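Local coordinates for protein quinoline 2-oxidoreductase medium subunit (Pseudomonas putida, PDB 1T3Q) that binds FAD as the flavin-carrying subunit of a molybdenum hydroxylase that oxidises quinoline at carbon 2, probably relaying electrons through the flavin, at residues Gly121-Phe126 / Phe180-Arg185; Thr239-Ala244 / Leu267-Thr272; His117-Ala122 / Gly188-Val193; Gly32-Leu37 / Gln103-Arg108. All blocks are in the same frame, centred on the assembly; numbering follows the deposited sequence.

Contact 1 of 4, residues Gly121-Phe126 / Phe180-Arg185; sequences GAEMPF and FDEYAR. With FAD (flavin-adenine dinucleotide), chain R.
Glu123 and Glu182 bring their carboxylates together beside the pyrimidine end of the flavin. This is where the PCMH-type FAD-binding domain meets an outer strand of the C-terminal antiparallel sheet. Residues 121-126 lead into helix 123-130, and Glu182 and Phe180 stand on strand 177-183. The Glu123 chain bends at chi2 (76°), which brings its carboxylate back to the flavin. OE2 of Glu123 takes the N-H of FAD N3 at 2.8 Å, a fairly straight bond. The backbone N of Glu123 adds a weak bond of 3.3 Å to FAD O2. One residue thus reads two neighbouring positions of the ring. The other oxygen, Glu123 OE1, faces the strand and lies 2.6 Å from Glu182 OE2. Glu182 gets there with CG set between its backbone N and carbonyl carbon (chi1 73°) and the rest of the chain extended. The two side chains cross at about a right angle, with their carboxylate planes 35° apart. Met194 of strand 193-202 touches both glutamates and Phe126.

Next to the acids, on the strand side, the contact is apolar. Phe180 CZ lies 4.0 Å from Glu123 CG. Phe180 also meets the ring of His99 and packs on Val96 of helix 92-97. Phe126 reaches the same Phe180 ring from helix 123-130. Its CE2 comes to the edge of the Phe180 ring, near the ring plane, 3.7 Å from Phe180 CE1.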
# COMPACT_ATOMS: atom_id res chain seq x y z
N GLY C 121 -4.50 35.60 34.67
CA GLY C 121 -5.83 35.04 34.65
C GLY C 121 -5.92 33.72 35.40
O GLY C 121 -6.99 33.13 35.49
N ALA C 122 -4.80 33.28 35.96
CA ALA C 122 -4.75 32.01 36.69
C ALA C 122 -5.29 32.10 38.11
O ALA C 122 -5.18 33.13 38.77
CB ALA C 122 -3.31 31.49 36.72
N GLU C 123 -5.87 31.00 38.58
CA GLU C 123 -6.44 30.94 39.92
C GLU C 123 -5.43 30.93 41.07
O GLU C 123 -5.59 31.66 42.04
CB GLU C 123 -7.36 29.71 40.08
CG GLU C 123 -8.73 29.86 39.45
CD GLU C 123 -8.71 29.72 37.94
OE1 GLU C 123 -9.75 30.00 37.29
OE2 GLU C 123 -7.66 29.33 37.39
N MET C 124 -4.38 30.12 40.95
CA MET C 124 -3.39 30.03 42.03
C MET C 124 -2.67 31.32 42.41
O MET C 124 -2.54 31.63 43.59
CB MET C 124 -2.39 28.91 41.74
CG MET C 124 -3.00 27.51 41.79
SD MET C 124 -3.85 27.11 43.35
CE MET C 124 -5.53 27.58 42.97
N PRO C 125 -2.17 32.09 41.42
CA PRO C 125 -1.49 33.33 41.81
C PRO C 125 -2.44 34.24 42.58
O PRO C 125 -2.06 34.88 43.56
CB PRO C 125 -1.06 33.93 40.47
CG PRO C 125 -0.83 32.71 39.62
CD PRO C 125 -2.02 31.83 39.98
N PHE C 126 -3.69 34.29 42.12
CA PHE C 126 -4.71 35.12 42.76
C PHE C 126 -5.03 34.62 44.16
O PHE C 126 -5.11 35.40 45.10
CB PHE C 126 -5.99 35.12 41.92
CG PHE C 126 -7.21 35.57 42.69
CD1 PHE C 126 -7.40 36.91 43.02
CD2 PHE C 126 -8.15 34.64 43.13
CE1 PHE C 126 -8.50 37.32 43.77
CE2 PHE C 126 -9.25 35.04 43.89
CZ PHE C 126 -9.43 36.38 44.21
N PHE C 180 -15.37 31.09 46.78
CA PHE C 180 -14.80 31.57 45.53
C PHE C 180 -15.72 31.30 44.35
O PHE C 180 -16.52 30.36 44.38
CB PHE C 180 -13.45 30.87 45.30
CG PHE C 180 -12.87 31.11 43.93
CD1 PHE C 180 -12.00 32.17 43.70
CD2 PHE C 180 -13.17 30.25 42.87
CE1 PHE C 180 -11.44 32.38 42.44
CE2 PHE C 180 -12.62 30.45 41.61
CZ PHE C 180 -11.75 31.52 41.39
N ASP C 181 -15.60 32.13 43.32
CA ASP C 181 -16.40 31.96 42.12
C ASP C 181 -15.75 32.76 41.01
O ASP C 181 -14.90 33.61 41.26
CB ASP C 181 -17.83 32.43 42.35
CG ASP C 181 -18.80 31.84 41.35
OD1 ASP C 181 -19.99 32.20 41.41
OD2 ASP C 181 -18.38 31.02 40.50
N GLU C 182 -16.14 32.49 39.77
CA GLU C 182 -15.58 33.20 38.63
C GLU C 182 -16.53 33.10 37.45
O GLU C 182 -17.49 32.34 37.47
CB GLU C 182 -14.22 32.59 38.25
CG GLU C 182 -14.31 31.22 37.58
CD GLU C 182 -12.95 30.60 37.33
OE1 GLU C 182 -12.83 29.75 36.42
OE2 GLU C 182 -12.00 30.95 38.06
N TYR C 183 -16.25 33.89 36.42
CA TYR C 183 -17.06 33.89 35.21
C TYR C 183 -16.17 33.43 34.05
O TYR C 183 -15.18 34.08 33.73
CB TYR C 183 -17.59 35.29 34.90
CG TYR C 183 -18.54 35.34 33.73
CD1 TYR C 183 -19.91 35.13 33.91
CD2 TYR C 183 -18.09 35.63 32.44
CE1 TYR C 183 -20.80 35.21 32.84
CE2 TYR C 183 -18.97 35.71 31.36
CZ TYR C 183 -20.33 35.50 31.57
OH TYR C 183 -21.22 35.60 30.52
N ALA C 184 -16.53 32.31 33.45
CA ALA C 184 -15.80 31.76 32.31
C ALA C 184 -16.84 31.28 31.30
O ALA C 184 -17.91 30.81 31.69
CB ALA C 184 -14.92 30.59 32.76
N ARG C 185 -16.54 31.41 30.01
CA ARG C 185 -17.46 30.99 28.95
C ARG C 185 -18.08 29.63 29.29
O ARG C 185 -19.30 29.46 29.22
CB ARG C 185 -16.74 30.93 27.61
CG ARG C 185 -16.21 32.29 27.15
CD ARG C 185 -17.34 33.25 26.80
NE ARG C 185 -17.69 33.21 25.38
CZ ARG C 185 -18.92 33.08 24.91
NH1 ARG C 185 -19.14 33.06 23.61
NH2 ARG C 185 -19.93 32.95 25.76
PA FAD R . 5.27 24.25 33.54
O1A FAD R . 4.44 24.51 32.33
O2A FAD R . 6.23 23.32 33.49
O5B FAD R . 5.99 25.59 33.57
C5B FAD R . 5.44 26.85 34.08
C4B FAD R . 6.58 27.96 34.07
O4B FAD R . 7.10 28.02 35.46
C3B FAD R . 7.85 27.77 33.17
O3B FAD R . 8.35 29.00 32.73
C2B FAD R . 8.80 26.99 34.13
O2B FAD R . 10.16 27.20 33.81
C1B FAD R . 8.52 27.64 35.45
N9A FAD R . 8.63 26.76 36.61
C8A FAD R . 7.90 25.62 36.86
N7A FAD R . 8.06 25.16 38.10
C5A FAD R . 8.95 26.03 38.68
C6A FAD R . 9.53 26.11 40.06
N6A FAD R . 9.29 25.24 41.01
N1A FAD R . 10.39 27.18 40.27
C2A FAD R . 10.67 28.11 39.30
N3A FAD R . 10.20 28.12 38.02
C4A FAD R . 9.38 27.03 37.74
N1 FAD R . -4.29 27.40 34.67
C2 FAD R . -5.16 28.04 35.46
O2 FAD R . -4.79 28.77 36.35
N3 FAD R . -6.56 28.07 35.17
C4 FAD R . -7.09 27.49 34.01
O4 FAD R . -8.27 27.58 33.80
C4X FAD R . -6.14 26.85 33.09
N5 FAD R . -6.58 26.27 31.93
C5X FAD R . -5.67 25.59 31.15
C6 FAD R . -6.14 24.99 29.94
C7 FAD R . -5.29 24.28 29.09
C7M FAD R . -5.84 23.70 27.80
C8 FAD R . -3.87 24.11 29.45
C8M FAD R . -2.89 23.35 28.59
C9 FAD R . -3.38 24.67 30.66
C9A FAD R . -4.26 25.42 31.51
N10 FAD R . -3.84 26.06 32.76
C10 FAD R . -4.72 26.78 33.51
C1' FAD R . -2.39 26.06 33.09
C2' FAD R . -2.02 25.03 34.19
O2' FAD R . -2.48 25.49 35.46
C3' FAD R . -0.49 24.90 34.14
O3' FAD R . -0.19 23.58 34.62
C4' FAD R . 0.24 25.95 35.03
O4' FAD R . -0.07 27.28 34.62
C5' FAD R . 1.71 25.71 34.85
O5' FAD R . 2.19 24.60 35.82
P FAD R . 3.09 23.51 35.30
O1P FAD R . 3.40 22.63 36.52
O2P FAD R . 2.59 22.86 34.18
O3P FAD R . 4.35 24.14 34.89

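Contact 2 of 4, residues Thr239-Ala244 / Leu267-Thr272; sequences TAATAA and LAKAIT
Ala244 packs against Lys269 and Thr272 in a roughly antiparallel pairing of two helices of the C-terminal domain. The short axes of 239-244 and 267-272 approach to 8.7 Å, and their directions differ by 141°. Small residues on helix 237-248 allow this: Ala244 CA and Lys269 CA are 5.1 Å apart.

Ala244 has the most surface buried. Its CB points at helix 261-284 and rests on the backbone, 3.3 Å from Lys269 O. The same methyl touches the Lys269 stem, with Lys269 CG 3.9 Å from Ala244 CB.

Lys269 reaches over to Ala241. Its CG is anti to the backbone N, and the chain then bends at chi2 (-84°) before running out straight. This sends the chain away from its own helix and obliquely back along helix 239-244, from Ala244 to Ala241. Lys269 CE comes 3.7 Å from Ala241 O, and the ammonium end passes the Ala241 methyl. The contact made by the lysine is therefore mostly with its methylenes.

Thr272, one turn further on, also packs against Ala244. Its methyl does the touching, with Thr272 CG2 3.7 Å from Ala244 CA. Beyond the pair, Thr272 also packs on Ile211 and Leu213 of strand 205-214. Thr272 thus touches both the partner helix and the sheet. The Thr272 hydroxyl turns back into its own helix. Thr272 OG1 donates to Ala268 O at 2.7 Å, while Thr272 N reaches the same oxygen from the opposite face of the carbonyl plane.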
# COMPACT_ATOMS: atom_id res chain seq x y z
N THR C 239 -26.56 45.08 50.61
CA THR C 239 -25.24 45.30 51.20
C THR C 239 -24.16 44.65 50.34
O THR C 239 -23.11 45.25 50.09
CB THR C 239 -25.16 44.72 52.63
OG1 THR C 239 -26.17 45.33 53.45
CG2 THR C 239 -23.80 45.00 53.24
N ALA C 240 -24.42 43.42 49.91
CA ALA C 240 -23.46 42.71 49.08
C ALA C 240 -23.32 43.46 47.76
O ALA C 240 -22.23 43.53 47.18
CB ALA C 240 -23.94 41.29 48.83
N ALA C 241 -24.42 44.05 47.29
CA ALA C 241 -24.41 44.81 46.05
C ALA C 241 -23.55 46.06 46.18
O ALA C 241 -22.75 46.37 45.30
CB ALA C 241 -25.83 45.20 45.66
N THR C 242 -23.71 46.78 47.29
CA THR C 242 -22.93 47.99 47.52
C THR C 242 -21.45 47.66 47.65
O THR C 242 -20.59 48.37 47.13
CB THR C 242 -23.39 48.73 48.80
OG1 THR C 242 -24.77 49.09 48.68
CG2 THR C 242 -22.57 49.98 49.02
N ALA C 243 -21.14 46.58 48.36
CA ALA C 243 -19.75 46.17 48.53
C ALA C 243 -19.14 45.80 47.18
O ALA C 243 -17.96 46.09 46.93
CB ALA C 243 -19.67 44.99 49.49
N ALA C 244 -19.94 45.18 46.32
CA ALA C 244 -19.48 44.77 44.99
C ALA C 244 -19.10 46.00 44.15
O ALA C 244 -18.13 45.96 43.39
CB ALA C 244 -20.56 43.96 44.29
N LEU C 267 -19.46 42.23 34.97
CA LEU C 267 -19.32 40.85 35.42
C LEU C 267 -18.60 40.77 36.77
O LEU C 267 -18.98 39.99 37.64
CB LEU C 267 -18.56 40.02 34.37
CG LEU C 267 -19.24 39.82 33.00
CD1 LEU C 267 -18.30 39.06 32.08
CD2 LEU C 267 -20.55 39.07 33.17
N ALA C 268 -17.57 41.58 36.94
CA ALA C 268 -16.81 41.59 38.18
C ALA C 268 -17.73 41.96 39.34
O ALA C 268 -17.63 41.40 40.43
CB ALA C 268 -15.65 42.58 38.09
N LYS C 269 -18.62 42.91 39.10
CA LYS C 269 -19.56 43.36 40.11
C LYS C 269 -20.58 42.27 40.43
O LYS C 269 -20.90 42.02 41.60
CB LYS C 269 -20.25 44.64 39.62
CG LYS C 269 -21.06 45.40 40.67
CD LYS C 269 -22.46 44.83 40.82
CE LYS C 269 -23.31 45.70 41.73
NZ LYS C 269 -24.70 45.19 41.83
N ALA C 270 -21.08 41.61 39.40
CA ALA C 270 -22.07 40.54 39.57
C ALA C 270 -21.49 39.35 40.32
O ALA C 270 -22.13 38.79 41.20
CB ALA C 270 -22.61 40.10 38.21
N ILE C 271 -20.27 38.97 39.95
CA ILE C 271 -19.61 37.84 40.58
C ILE C 271 -19.23 38.14 42.04
O ILE C 271 -19.37 37.28 42.92
CB ILE C 271 -18.34 37.45 39.80
CG1 ILE C 271 -18.73 37.07 38.36
CG2 ILE C 271 -17.62 36.30 40.49
CD1 ILE C 271 -19.72 35.93 38.27
N THR C 272 -18.75 39.35 42.28
CA THR C 272 -18.35 39.75 43.63
C THR C 272 -19.55 39.74 44.57
O THR C 272 -19.46 39.24 45.69
CB THR C 272 -17.71 41.15 43.62
OG1 THR C 272 -16.48 41.10 42.90
CG2 THR C 272 -17.45 41.64 45.04

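Contact 3 of 4, residues His117-Ala122 / Gly188-Val193; sequences HADAGA and GDYALV. With FAD (flavin-adenine dinucleotide), chain R.
Tyr190 and Gly121 meet at the flavin, with the tyrosine ring reaching in from 188-193. Its chi1 of -96° lies off the staggered positions and carries the ring from CB inward over the FAD. CD1 of Tyr190 comes first, 3.9 Å from Gly121 O, which sits at the ring edge near its plane. CE1 of Tyr190 is next, 3.8 Å from Asp119 OD2. On the other rim CE2 faces FAD N5. The ring lays one face over FAD C4X, offset toward the rim, and CZ comes close to that same flavin atom. At the tip, Tyr190 OH is 3.5 Å from FAD C10 and 3.7 Å from Asp119 OD2.

Asp119 is held in place by its own chain. Its OD1 accepts from Gly121 N at 2.6 Å, forming an Asx turn within the type I turn from Asp119 to Ala122. Two waters bridge the backbones. One lies 2.7 Å from Gly121 O and accepts from Ala191 N at 2.9 Å; the other donates to Ala191 O and makes a weak bond to Gly121 O.

Tyr190 is an FAD-binding residue, and Met709 of the large subunit packs on it. The arrangement joins two connections. Residues 117-122 run from helix 111-117 to helix 123-130, and residues 188-193 lie in the connection between strand 177-183 and strand 193-202.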
# COMPACT_ATOMS: atom_id res chain seq x y z
N HIS C 117 4.58 30.56 36.31
CA HIS C 117 4.09 30.98 35.00
C HIS C 117 3.46 32.36 35.16
O HIS C 117 3.61 33.23 34.31
CB HIS C 117 3.07 29.98 34.45
CG HIS C 117 2.59 30.32 33.07
ND1 HIS C 117 3.45 30.53 32.01
CD2 HIS C 117 1.34 30.48 32.57
CE1 HIS C 117 2.75 30.81 30.93
NE2 HIS C 117 1.47 30.79 31.24
N ALA C 118 2.77 32.53 36.28
CA ALA C 118 2.13 33.79 36.64
C ALA C 118 1.14 34.40 35.64
O ALA C 118 1.19 35.60 35.36
CB ALA C 118 3.20 34.82 36.99
N ASP C 119 0.25 33.58 35.10
CA ASP C 119 -0.74 34.12 34.18
C ASP C 119 -1.65 34.99 35.07
O ASP C 119 -2.11 34.54 36.12
CB ASP C 119 -1.56 33.00 33.54
CG ASP C 119 -2.49 33.51 32.45
OD1 ASP C 119 -3.20 34.50 32.71
OD2 ASP C 119 -2.51 32.93 31.35
N ALA C 120 -1.91 36.22 34.65
CA ALA C 120 -2.76 37.12 35.43
C ALA C 120 -4.19 36.60 35.49
O ALA C 120 -5.00 37.09 36.27
CB ALA C 120 -2.74 38.52 34.82
N GLY C 121 -4.50 35.60 34.67
CA GLY C 121 -5.83 35.04 34.65
C GLY C 121 -5.92 33.72 35.40
O GLY C 121 -6.99 33.13 35.49
N ALA C 122 -4.80 33.28 35.96
CA ALA C 122 -4.75 32.01 36.69
C ALA C 122 -5.29 32.10 38.11
O ALA C 122 -5.18 33.13 38.77
CB ALA C 122 -3.31 31.49 36.72
N GLY C 188 -14.13 25.81 33.48
CA GLY C 188 -12.85 25.24 33.10
C GLY C 188 -12.11 26.23 32.23
O GLY C 188 -10.88 26.21 32.13
N ASP C 189 -12.88 27.10 31.57
CA ASP C 189 -12.35 28.14 30.69
C ASP C 189 -11.64 29.22 31.50
O ASP C 189 -11.98 29.46 32.66
CB ASP C 189 -13.49 28.79 29.91
CG ASP C 189 -13.92 27.99 28.70
OD1 ASP C 189 -13.88 26.74 28.76
OD2 ASP C 189 -14.30 28.61 27.69
N TYR C 190 -10.65 29.88 30.89
CA TYR C 190 -9.95 30.96 31.57
C TYR C 190 -11.01 32.00 31.93
O TYR C 190 -11.78 32.44 31.07
CB TYR C 190 -8.90 31.59 30.66
CG TYR C 190 -7.52 31.02 30.87
CD1 TYR C 190 -6.79 31.33 32.02
CD2 TYR C 190 -6.95 30.16 29.94
CE1 TYR C 190 -5.52 30.79 32.23
CE2 TYR C 190 -5.68 29.61 30.14
CZ TYR C 190 -4.98 29.94 31.29
OH TYR C 190 -3.73 29.40 31.49
N ALA C 191 -11.06 32.37 33.20
CA ALA C 191 -12.05 33.31 33.69
C ALA C 191 -11.86 34.74 33.21
O ALA C 191 -10.73 35.22 33.09
CB ALA C 191 -12.07 33.29 35.21
N LEU C 192 -12.96 35.42 32.94
CA LEU C 192 -12.90 36.81 32.53
C LEU C 192 -12.70 37.58 33.83
O LEU C 192 -12.01 38.60 33.87
CB LEU C 192 -14.20 37.25 31.86
CG LEU C 192 -14.49 36.69 30.47
CD1 LEU C 192 -15.79 37.29 29.94
CD2 LEU C 192 -13.34 37.02 29.53
N VAL C 193 -13.29 37.07 34.91
CA VAL C 193 -13.19 37.67 36.24
C VAL C 193 -13.41 36.62 37.32
O VAL C 193 -14.23 35.71 37.17
CB VAL C 193 -14.25 38.79 36.45
CG1 VAL C 193 -14.06 39.90 35.43
CG2 VAL C 193 -15.66 38.21 36.33
PA FAD R . 5.27 24.25 33.54
O1A FAD R . 4.44 24.51 32.33
O2A FAD R . 6.23 23.32 33.49
O5B FAD R . 5.99 25.59 33.57
C5B FAD R . 5.44 26.85 34.08
C4B FAD R . 6.58 27.96 34.07
O4B FAD R . 7.10 28.02 35.46
C3B FAD R . 7.85 27.77 33.17
O3B FAD R . 8.35 29.00 32.73
C2B FAD R . 8.80 26.99 34.13
O2B FAD R . 10.16 27.20 33.81
C1B FAD R . 8.52 27.64 35.45
N9A FAD R . 8.63 26.76 36.61
C8A FAD R . 7.90 25.62 36.86
N7A FAD R . 8.06 25.16 38.10
C5A FAD R . 8.95 26.03 38.68
C6A FAD R . 9.53 26.11 40.06
N6A FAD R . 9.29 25.24 41.01
N1A FAD R . 10.39 27.18 40.27
C2A FAD R . 10.67 28.11 39.30
N3A FAD R . 10.20 28.12 38.02
C4A FAD R . 9.38 27.03 37.74
N1 FAD R . -4.29 27.40 34.67
C2 FAD R . -5.16 28.04 35.46
O2 FAD R . -4.79 28.77 36.35
N3 FAD R . -6.56 28.07 35.17
C4 FAD R . -7.09 27.49 34.01
O4 FAD R . -8.27 27.58 33.80
C4X FAD R . -6.14 26.85 33.09
N5 FAD R . -6.58 26.27 31.93
C5X FAD R . -5.67 25.59 31.15
C6 FAD R . -6.14 24.99 29.94
C7 FAD R . -5.29 24.28 29.09
C7M FAD R . -5.84 23.70 27.80
C8 FAD R . -3.87 24.11 29.45
C8M FAD R . -2.89 23.35 28.59
C9 FAD R . -3.38 24.67 30.66
C9A FAD R . -4.26 25.42 31.51
N10 FAD R . -3.84 26.06 32.76
C10 FAD R . -4.72 26.78 33.51
C1' FAD R . -2.39 26.06 33.09
C2' FAD R . -2.02 25.03 34.19
O2' FAD R . -2.48 25.49 35.46
C3' FAD R . -0.49 24.90 34.14
O3' FAD R . -0.19 23.58 34.62
C4' FAD R . 0.24 25.95 35.03
O4' FAD R . -0.07 27.28 34.62
C5' FAD R . 1.71 25.71 34.85
O5' FAD R . 2.19 24.60 35.82
P FAD R . 3.09 23.51 35.30
O1P FAD R . 3.40 22.63 36.52
O2P FAD R . 2.59 22.86 34.18
O3P FAD R . 4.35 24.14 34.89
O HOH W 1 -9.13 31.53 35.13
O HOH W 2 -8.24 34.77 32.82

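Contact 4 of 4, residues Gly32-Leu37 / Gln103-Arg108. With FAD (flavin-adenine dinucleotide), chain R.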
# COMPACT_ATOMS: atom_id res chain seq x y z
N GLY C 32 5.17 20.52 35.27
CA GLY C 32 4.11 19.75 34.63
C GLY C 32 4.04 19.93 33.12
O GLY C 32 3.41 19.14 32.42
N GLY C 33 4.68 20.99 32.62
CA GLY C 33 4.72 21.28 31.20
C GLY C 33 3.44 21.81 30.55
O GLY C 33 3.45 22.09 29.35
N GLN C 34 2.37 21.97 31.32
CA GLN C 34 1.09 22.42 30.77
C GLN C 34 1.02 23.88 30.32
O GLN C 34 0.07 24.28 29.65
CB GLN C 34 -0.04 22.11 31.75
CG GLN C 34 -0.01 20.66 32.25
CD GLN C 34 -0.07 19.64 31.12
OE1 GLN C 34 -1.14 19.39 30.55
NE2 GLN C 34 1.07 19.06 30.78
N SER C 35 2.02 24.68 30.68
CA SER C 35 2.07 26.08 30.25
C SER C 35 3.31 26.32 29.39
O SER C 35 3.28 27.08 28.43
CB SER C 35 2.08 27.03 31.45
OG SER C 35 0.79 27.16 32.01
N LEU C 36 4.40 25.64 29.74
CA LEU C 36 5.66 25.77 29.02
C LEU C 36 5.66 25.13 27.64
O LEU C 36 6.13 25.73 26.68
CB LEU C 36 6.80 25.17 29.85
CG LEU C 36 8.16 25.16 29.16
CD1 LEU C 36 8.59 26.60 28.84
CD2 LEU C 36 9.19 24.47 30.05
N LEU C 37 5.13 23.92 27.54
CA LEU C 37 5.12 23.24 26.25
C LEU C 37 4.25 23.98 25.24
O LEU C 37 4.60 24.06 24.06
CB LEU C 37 4.68 21.77 26.41
CG LEU C 37 5.59 20.90 27.29
CD1 LEU C 37 5.40 19.42 26.93
CD2 LEU C 37 7.05 21.27 27.10
N GLN C 103 -9.57 17.79 34.01
CA GLN C 103 -8.93 16.63 34.62
C GLN C 103 -7.50 16.34 34.14
O GLN C 103 -6.57 16.33 34.94
CB GLN C 103 -9.82 15.40 34.40
CG GLN C 103 -9.12 14.06 34.56
CD GLN C 103 -10.07 12.90 34.32
OE1 GLN C 103 -10.83 12.51 35.21
NE2 GLN C 103 -10.05 12.36 33.11
N ALA C 104 -7.35 16.09 32.84
CA ALA C 104 -6.05 15.76 32.26
C ALA C 104 -4.97 16.79 32.56
O ALA C 104 -3.85 16.43 32.93
CB ALA C 104 -6.19 15.59 30.75
N VAL C 105 -5.29 18.07 32.38
CA VAL C 105 -4.32 19.13 32.66
C VAL C 105 -4.00 19.15 34.15
O VAL C 105 -2.83 19.29 34.53
CB VAL C 105 -4.87 20.51 32.22
CG1 VAL C 105 -3.97 21.62 32.74
CG2 VAL C 105 -4.93 20.57 30.69
N ARG C 106 -5.03 19.01 34.99
CA ARG C 106 -4.82 19.02 36.44
C ARG C 106 -3.97 17.85 36.93
O ARG C 106 -3.39 17.91 38.01
CB ARG C 106 -6.17 19.02 37.19
CG ARG C 106 -6.90 20.36 37.15
CD ARG C 106 -7.94 20.45 38.27
NE ARG C 106 -8.99 19.44 38.14
CZ ARG C 106 -10.07 19.57 37.37
NH1 ARG C 106 -10.26 20.68 36.66
NH2 ARG C 106 -10.96 18.59 37.31
N ASN C 107 -3.90 16.79 36.13
CA ASN C 107 -3.09 15.64 36.53
C ASN C 107 -1.60 15.90 36.34
O ASN C 107 -0.77 15.16 36.85
CB ASN C 107 -3.49 14.40 35.72
CG ASN C 107 -4.77 13.76 36.23
OD1 ASN C 107 -5.43 13.01 35.51
ND2 ASN C 107 -5.13 14.04 37.48
N ARG C 108 -1.26 16.97 35.61
CA ARG C 108 0.15 17.31 35.37
C ARG C 108 0.55 18.67 35.93
O ARG C 108 1.67 18.84 36.41
CB ARG C 108 0.47 17.28 33.87
CG ARG C 108 0.49 15.89 33.25
CD ARG C 108 1.18 15.91 31.88
NE ARG C 108 2.61 16.22 31.98
CZ ARG C 108 3.54 15.36 32.38
NH1 ARG C 108 4.82 15.75 32.44
NH2 ARG C 108 3.22 14.12 32.72
PA FAD R . 5.27 24.25 33.54
O1A FAD R . 4.44 24.51 32.33
O2A FAD R . 6.23 23.32 33.49
O5B FAD R . 5.99 25.59 33.57
C5B FAD R . 5.44 26.85 34.08
C4B FAD R . 6.58 27.96 34.07
O4B FAD R . 7.10 28.02 35.46
C3B FAD R . 7.85 27.77 33.17
O3B FAD R . 8.35 29.00 32.73
C2B FAD R . 8.80 26.99 34.13
O2B FAD R . 10.16 27.20 33.81
C1B FAD R . 8.52 27.64 35.45
N9A FAD R . 8.63 26.76 36.61
C8A FAD R . 7.90 25.62 36.86
N7A FAD R . 8.06 25.16 38.10
C5A FAD R . 8.95 26.03 38.68
C6A FAD R . 9.53 26.11 40.06
N6A FAD R . 9.29 25.24 41.01
N1A FAD R . 10.39 27.18 40.27
C2A FAD R . 10.67 28.11 39.30
N3A FAD R . 10.20 28.12 38.02
C4A FAD R . 9.38 27.03 37.74
N1 FAD R . -4.29 27.40 34.67
C2 FAD R . -5.16 28.04 35.46
O2 FAD R . -4.79 28.77 36.35
N3 FAD R . -6.56 28.07 35.17
C4 FAD R . -7.09 27.49 34.01
O4 FAD R . -8.27 27.58 33.80
C4X FAD R . -6.14 26.85 33.09
N5 FAD R . -6.58 26.27 31.93
C5X FAD R . -5.67 25.59 31.15
C6 FAD R . -6.14 24.99 29.94
C7 FAD R . -5.29 24.28 29.09
C7M FAD R . -5.84 23.70 27.80
C8 FAD R . -3.87 24.11 29.45
C8M FAD R . -2.89 23.35 28.59
C9 FAD R . -3.38 24.67 30.66
C9A FAD R . -4.26 25.42 31.51
N10 FAD R . -3.84 26.06 32.76
C10 FAD R . -4.72 26.78 33.51
C1' FAD R . -2.39 26.06 33.09
C2' FAD R . -2.02 25.03 34.19
O2' FAD R . -2.48 25.49 35.46
C3' FAD R . -0.49 24.90 34.14
O3' FAD R . -0.19 23.58 34.62
C4' FAD R . 0.24 25.95 35.03
O4' FAD R . -0.07 27.28 34.62
C5' FAD R . 1.71 25.71 34.85
O5' FAD R . 2.19 24.60 35.82
P FAD R . 3.09 23.51 35.30
O1P FAD R . 3.40 22.63 36.52
O2P FAD R . 2.59 22.86 34.18
O3P FAD R . 4.35 24.14 34.89
O HOH W 3 -2.02 16.75 30.91
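Gly32 O is gripped by two side chains that reach it from opposite faces of its carbonyl plane. One is Gln34 NE2, from the same loop, at 2.9 Å and 37° out of that plane. The other is Arg108 NE, from across the contact, at 3.1 Å and tilted less. Arg108 bends at chi3 (66°) to present this N-H. The two donors lie side by side without bonding each other. The Gln34 amide meets the guanidinium edge, and the two flat groups are turned 64° apart. Gly32 has no side chain, so the backbones close in: Gly32 CA makes a C-H...O contact of 3.2 Å with Arg108 O.

The other polar atom of the amide is held as well: Gln34 OE1 accepts from a water at 2.8 Å, and that water donates to Ala104 O too. Val105 stands beside Gln34 and turns one methyl to the cofactor, with Val105 CG1 3.7 Å from FAD C9. The small subunit covers this region, its Met65 packing on Arg108.

The backbone N-H groups of 32-36 meet the pyrophosphate. Gly32 N donates to FAD O1P, Gly33 N to O2A and Gln34 N to O2P. Ser35 N and Leu36 N both donate to O1A, the latter at 2.8 Å. Gly33 makes the turn with a positive phi. Ser35 OG is hydrogen-bonded to FAD O4' at 2.8 Å. This is the glycine-containing pyrophosphate-binding loop before helix 36-41, as in FAD-binding domains of the PCMH type.

From the N terminus, contact 4 closes first, bringing 103-108 back to 32-37 within the FAD-binding domain. Contacts 3 and 1 follow. Both start from the same part of the chain, share Gly121 and Ala122, and run to the C-terminal domain. Contact 1 is nested inside contact 3, since 180-185 precedes 188-193. Tyr183 joins their far ends by backbone pairing with Leu192 and Val193. Contact 2 comes last and closes a short helix-to-helix loop in the C-terminal domain. Its Leu267 and Ile271 pack on Tyr183 of contact 1 and on Leu192 and Val193 of contact 3. Contacts 1, 3 and 4 all touch FAD; contact 2 lies about 33 Å from contact 4, centre to centre.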